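Local coordinates for nucleosome assembly protein 1, putative (Plasmodium falciparum, PDB 3FS3) that probably acts as a histone chaperone of the nucleosome assembly protein family, binding histones in the malaria parasite, at residues L111-N122 against R280-G291. Residues are numbered along the deposited sequence; the frame is centred on the assembly and turned at random.
Sequences LPEFWLRALRNN and RIIPYAVDYYLG
Tyr289 of helix 280-289 packs against Phe114, Arg117 and Leu111 where that helix crosses helix 114-120 at 89°, axes 7.5 Å apart. Its side chain slants toward the N-terminal end of helix 114-120, CG lying anti to the backbone N (chi1 169°). Leu111 CD2 sits over one face of the ring, and the extended aliphatic part of Arg117 runs alongside it, CD 4.0 Å from Tyr289 CE1. Phe114 meets it in a nearly parallel but strongly slid aromatic pair. The far edge of the Phe114 ring abuts the other helix, its CZ 3.6 Å from Ala285 CB; Trp115 CZ3 reaches the same methyl, while Phe114 CD2 lies over the indole. The backbones come closest at Ala118, its CA 3.8 Å from Tyr289 CA, and the Ala118 methyl rests against Ala285 O. The side chains of Leu119 and Ile281 cross at about a right angle, Leu119 CD2 touching Ile281 CG2. Ile281 CD1 packs against Asn122 CB and lies over one face of the Tyr288 ring, displaced toward its rim.

In the NAP fold, this packing joins the end of long helix 260-289 to a short helix following the dimerisation helix 49-99. Leu98 of that helix touches Leu111 and Phe114, and Leu58 of the second subunit also packs on Phe114.

Asn121 ND2 donates to Tyr288 O (2.6 Å) at an N-H...O angle of 140°. That carbonyl also accepts from Gly291 N, on the opposite face of its plane, within the Schellman motif that ends the helix. Water 1 links Tyr289 OH (2.8 Å) to Pro112 O, to which it donates. Arg117 NH2 forms a salt bridge with Glu113 OE1 (2.9 Å), though the hydrogen bonds within it are weak. Asn122 turns its OD1 to the backbone N of Val125, capping the next helix.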
loop_
_atom_site.group_PDB
_atom_site.type_symbol
_atom_site.label_atom_id
_atom_site.label_comp_id
_atom_site.label_asym_id
_atom_site.label_seq_id
_atom_site.Cartn_x
_atom_site.Cartn_y
_atom_site.Cartn_z
ATOM N N LEU A 111 24.253 14.928 -19.958
ATOM C CA LEU A 111 22.920 14.642 -20.501
ATOM C C LEU A 111 21.972 15.728 -19.992
ATOM O O LEU A 111 21.205 15.530 -19.035
ATOM C CB LEU A 111 22.421 13.258 -20.077
ATOM C CG LEU A 111 21.205 12.758 -20.864
ATOM C CD1 LEU A 111 21.552 12.713 -22.348
ATOM C CD2 LEU A 111 20.792 11.371 -20.381
ATOM N N PRO A 112 22.023 16.903 -20.637
ATOM C CA PRO A 112 21.235 18.099 -20.343
ATOM C C PRO A 112 19.771 17.882 -19.993
ATOM O O PRO A 112 19.055 17.174 -20.698
ATOM C CB PRO A 112 21.413 18.942 -21.609
ATOM C CG PRO A 112 22.806 18.637 -22.004
ATOM C CD PRO A 112 22.845 17.118 -21.845
ATOM N N GLU A 113 19.339 18.505 -18.896
ATOM C CA GLU A 113 17.949 18.446 -18.441
ATOM C C GLU A 113 17.420 17.070 -18.064
ATOM O O GLU A 113 16.201 16.871 -17.995
ATOM C CB GLU A 113 17.028 19.059 -19.508
ATOM C CG GLU A 113 17.626 20.268 -20.188
ATOM C CD GLU A 113 16.613 21.066 -20.990
ATOM O OE1 GLU A 113 15.621 20.476 -21.479
ATOM O OE2 GLU A 113 16.822 22.288 -21.140
ATOM N N PHE A 114 18.323 16.131 -17.791
ATOM C CA PHE A 114 17.915 14.777 -17.440
ATOM C C PHE A 114 16.803 14.653 -16.410
ATOM O O PHE A 114 15.788 14.019 -16.670
ATOM C CB PHE A 114 19.102 13.955 -16.931
ATOM C CG PHE A 114 18.718 12.560 -16.515
ATOM C CD1 PHE A 114 18.451 11.582 -17.476
ATOM C CD2 PHE A 114 18.563 12.244 -15.173
ATOM C CE1 PHE A 114 18.034 10.305 -17.100
ATOM C CE2 PHE A 114 18.148 10.975 -14.780
ATOM C CZ PHE A 114 17.881 9.994 -15.754
ATOM N N TRP A 115 16.997 15.230 -15.230
ATOM C CA TRP A 115 15.988 15.112 -14.183
ATOM C C TRP A 115 14.717 15.905 -14.479
ATOM O O TRP A 115 13.612 15.434 -14.199
ATOM C CB TRP A 115 16.567 15.516 -12.819
ATOM C CG TRP A 115 17.676 14.627 -12.378
ATOM C CD1 TRP A 115 19.013 14.904 -12.420
ATOM C CD2 TRP A 115 17.558 13.290 -11.876
ATOM N NE1 TRP A 115 19.734 13.821 -11.978
ATOM C CE2 TRP A 115 18.869 12.816 -11.641
ATOM C CE3 TRP A 115 16.473 12.446 -11.603
ATOM C CZ2 TRP A 115 19.126 11.535 -11.141
ATOM C CZ3 TRP A 115 16.725 11.174 -11.106
ATOM C CH2 TRP A 115 18.048 10.730 -10.879
ATOM N N LEU A 116 14.861 17.099 -15.046
ATOM C CA LEU A 116 13.680 17.884 -15.370
ATOM C C LEU A 116 12.774 17.067 -16.272
ATOM O O LEU A 116 11.571 16.977 -16.027
ATOM C CB LEU A 116 14.039 19.183 -16.082
ATOM C CG LEU A 116 12.809 19.888 -16.686
ATOM C CD1 LEU A 116 11.776 20.154 -15.591
ATOM C CD2 LEU A 116 13.222 21.195 -17.362
ATOM N N ARG A 117 13.350 16.463 -17.308
ATOM C CA ARG A 117 12.552 15.681 -18.241
ATOM C C ARG A 117 11.979 14.420 -17.621
ATOM O O ARG A 117 10.839 14.058 -17.896
ATOM C CB ARG A 117 13.361 15.362 -19.494
ATOM C CG ARG A 117 13.594 16.604 -20.331
ATOM C CD ARG A 117 14.316 16.332 -21.635
ATOM N NE ARG A 117 14.663 17.585 -22.303
ATOM C CZ ARG A 117 15.505 17.685 -23.328
ATOM N NH1 ARG A 117 16.097 16.600 -23.816
ATOM N NH2 ARG A 117 15.762 18.874 -23.859
ATOM N N ALA A 118 12.754 13.753 -16.774
ATOM C CA ALA A 118 12.248 12.559 -16.115
ATOM C C ALA A 118 11.046 12.979 -15.264
ATOM O O ALA A 118 9.988 12.351 -15.319
ATOM C CB ALA A 118 13.336 11.930 -15.233
ATOM N N LEU A 119 11.210 14.046 -14.482
ATOM C CA LEU A 119 10.126 14.548 -13.632
ATOM C C LEU A 119 8.911 14.976 -14.465
ATOM O O LEU A 119 7.769 14.694 -14.099
ATOM C CB LEU A 119 10.609 15.737 -12.797
ATOM C CG LEU A 119 11.667 15.491 -11.719
ATOM C CD1 LEU A 119 12.192 16.820 -11.204
ATOM C CD2 LEU A 119 11.069 14.678 -10.586
ATOM N N ARG A 120 9.162 15.653 -15.580
ATOM C CA ARG A 120 8.090 16.107 -16.465
ATOM C C ARG A 120 7.272 14.941 -17.004
ATOM O O ARG A 120 6.047 15.021 -17.068
ATOM C CB ARG A 120 8.661 16.897 -17.651
ATOM C CG ARG A 120 8.748 18.401 -17.438
ATOM C CD ARG A 120 7.365 18.989 -17.218
ATOM N NE ARG A 120 7.368 20.449 -17.242
ATOM C CZ ARG A 120 6.378 21.198 -16.764
ATOM N NH1 ARG A 120 5.317 20.613 -16.227
ATOM N NH2 ARG A 120 6.452 22.524 -16.816
ATOM N N ASN A 121 7.953 13.861 -17.381
ATOM C CA ASN A 121 7.292 12.682 -17.925
ATOM C C ASN A 121 6.522 11.830 -16.919
ATOM O O ASN A 121 6.026 10.756 -17.263
ATOM C CB ASN A 121 8.301 11.808 -18.682
ATOM C CG ASN A 121 8.816 12.479 -19.948
ATOM O OD1 ASN A 121 8.085 13.214 -20.605
ATOM N ND2 ASN A 121 10.071 12.220 -20.299
ATOM N N ASN A 122 6.431 12.287 -15.676
ATOM C CA ASN A 122 5.666 11.559 -14.663
ATOM C C ASN A 122 4.458 12.426 -14.326
ATOM O O ASN A 122 4.608 13.538 -13.823
ATOM C CB ASN A 122 6.509 11.301 -13.411
ATOM C CG ASN A 122 5.679 10.802 -12.240
ATOM O OD1 ASN A 122 4.874 11.543 -11.678
ATOM N ND2 ASN A 122 5.869 9.541 -11.869
ATOM N N ARG A 280 9.257 5.941 -7.733
ATOM C CA ARG A 280 9.166 5.939 -9.185
ATOM C C ARG A 280 10.297 6.625 -9.937
ATOM O O ARG A 280 10.978 5.991 -10.739
ATOM C CB ARG A 280 7.821 6.540 -9.607
ATOM C CG ARG A 280 6.681 5.522 -9.648
ATOM C CD ARG A 280 6.928 4.532 -10.780
ATOM N NE ARG A 280 5.763 3.713 -11.094
ATOM C CZ ARG A 280 5.643 2.982 -12.199
ATOM N NH1 ARG A 280 6.619 2.968 -13.094
ATOM N NH2 ARG A 280 4.545 2.270 -12.412
ATOM N N ILE A 281 10.492 7.915 -9.684
ATOM C CA ILE A 281 11.535 8.681 -10.358
ATOM C C ILE A 281 12.933 8.118 -10.117
ATOM O O ILE A 281 13.679 7.856 -11.056
ATOM C CB ILE A 281 11.513 10.160 -9.901
ATOM C CG1 ILE A 281 10.114 10.748 -10.113
ATOM C CG2 ILE A 281 12.550 10.969 -10.672
ATOM C CD1 ILE A 281 9.698 10.864 -11.567
ATOM N N ILE A 282 13.286 7.930 -8.855
ATOM C CA ILE A 282 14.605 7.420 -8.499
ATOM C C ILE A 282 14.893 5.991 -9.003
ATOM O O ILE A 282 15.953 5.730 -9.567
ATOM C CB ILE A 282 14.801 7.516 -6.964
ATOM C CG1 ILE A 282 14.857 8.994 -6.555
ATOM C CG2 ILE A 282 16.043 6.780 -6.532
ATOM C CD1 ILE A 282 14.969 9.234 -5.069
ATOM N N PRO A 283 13.952 5.054 -8.827
ATOM C CA PRO A 283 14.235 3.690 -9.308
ATOM C C PRO A 283 14.239 3.507 -10.836
ATOM O O PRO A 283 14.948 2.635 -11.362
ATOM C CB PRO A 283 13.132 2.854 -8.650
ATOM C CG PRO A 283 12.744 3.661 -7.421
ATOM C CD PRO A 283 12.756 5.073 -7.963
ATOM N N TYR A 284 13.466 4.340 -11.541
ATOM C CA TYR A 284 13.317 4.242 -12.993
ATOM C C TYR A 284 13.571 5.544 -13.758
ATOM O O TYR A 284 13.000 5.754 -14.825
ATOM C CB TYR A 284 11.890 3.781 -13.314
ATOM C CG TYR A 284 11.340 2.723 -12.376
ATOM C CD1 TYR A 284 12.006 1.515 -12.186
ATOM C CD2 TYR A 284 10.150 2.932 -11.683
ATOM C CE1 TYR A 284 11.505 0.538 -11.335
ATOM C CE2 TYR A 284 9.634 1.963 -10.829
ATOM C CZ TYR A 284 10.318 0.767 -10.660
ATOM O OH TYR A 284 9.810 -0.199 -9.825
ATOM N N ALA A 285 14.433 6.404 -13.229
ATOM C CA ALA A 285 14.713 7.700 -13.843
ATOM C C ALA A 285 14.832 7.766 -15.354
ATOM O O ALA A 285 14.048 8.463 -16.012
ATOM C CB ALA A 285 15.954 8.308 -13.227
ATOM N N VAL A 286 15.809 7.054 -15.909
ATOM C CA VAL A 286 16.027 7.118 -17.346
ATOM C C VAL A 286 14.813 6.728 -18.174
ATOM O O VAL A 286 14.602 7.284 -19.246
ATOM C CB VAL A 286 17.252 6.265 -17.787
ATOM C CG1 VAL A 286 16.940 4.765 -17.693
ATOM C CG2 VAL A 286 17.657 6.656 -19.203
ATOM N N ASP A 287 14.010 5.786 -17.679
ATOM C CA ASP A 287 12.821 5.362 -18.411
ATOM C C ASP A 287 11.772 6.464 -18.438
ATOM O O ASP A 287 10.967 6.548 -19.374
ATOM C CB ASP A 287 12.249 4.076 -17.818
ATOM C CG ASP A 287 13.034 2.853 -18.241
ATOM O OD1 ASP A 287 13.844 2.967 -19.186
ATOM O OD2 ASP A 287 12.837 1.775 -17.648
ATOM N N TYR A 288 11.768 7.303 -17.409
ATOM C CA TYR A 288 10.851 8.432 -17.400
ATOM C C TYR A 288 11.427 9.444 -18.385
ATOM O O TYR A 288 10.707 9.987 -19.218
ATOM C CB TYR A 288 10.738 9.035 -15.997
ATOM C CG TYR A 288 9.655 8.373 -15.186
ATOM C CD1 TYR A 288 8.303 8.583 -15.489
ATOM C CD2 TYR A 288 9.972 7.497 -14.154
ATOM C CE1 TYR A 288 7.296 7.928 -14.780
ATOM C CE2 TYR A 288 8.974 6.833 -13.437
ATOM C CZ TYR A 288 7.641 7.054 -13.755
ATOM O OH TYR A 288 6.668 6.390 -13.052
ATOM N N TYR A 289 12.736 9.681 -18.302
ATOM C CA TYR A 289 13.384 10.611 -19.218
ATOM C C TYR A 289 12.970 10.249 -20.646
ATOM O O TYR A 289 12.504 11.106 -21.392
ATOM C CB TYR A 289 14.902 10.519 -19.080
ATOM C CG TYR A 289 15.660 11.242 -20.166
ATOM C CD1 TYR A 289 16.022 12.582 -20.027
ATOM C CD2 TYR A 289 16.018 10.583 -21.342
ATOM C CE1 TYR A 289 16.728 13.248 -21.039
ATOM C CE2 TYR A 289 16.718 11.235 -22.354
ATOM C CZ TYR A 289 17.073 12.563 -22.198
ATOM O OH TYR A 289 17.789 13.190 -23.200
ATOM N N LEU A 290 13.129 8.977 -21.010
ATOM C CA LEU A 290 12.770 8.487 -22.344
ATOM C C LEU A 290 11.261 8.466 -22.556
ATOM O O LEU A 290 10.794 8.302 -23.678
ATOM C CB LEU A 290 13.316 7.065 -22.569
ATOM C CG LEU A 290 14.826 6.873 -22.733
ATOM C CD1 LEU A 290 15.151 5.397 -22.843
ATOM C CD2 LEU A 290 15.299 7.617 -23.977
ATOM N N GLY A 291 10.502 8.610 -21.475
ATOM C CA GLY A 291 9.052 8.618 -21.575
ATOM C C GLY A 291 8.428 7.297 -21.991
ATOM O O GLY A 291 7.344 7.272 -22.573
HETATM O O HOH W 1 19.059 15.680 -22.930
#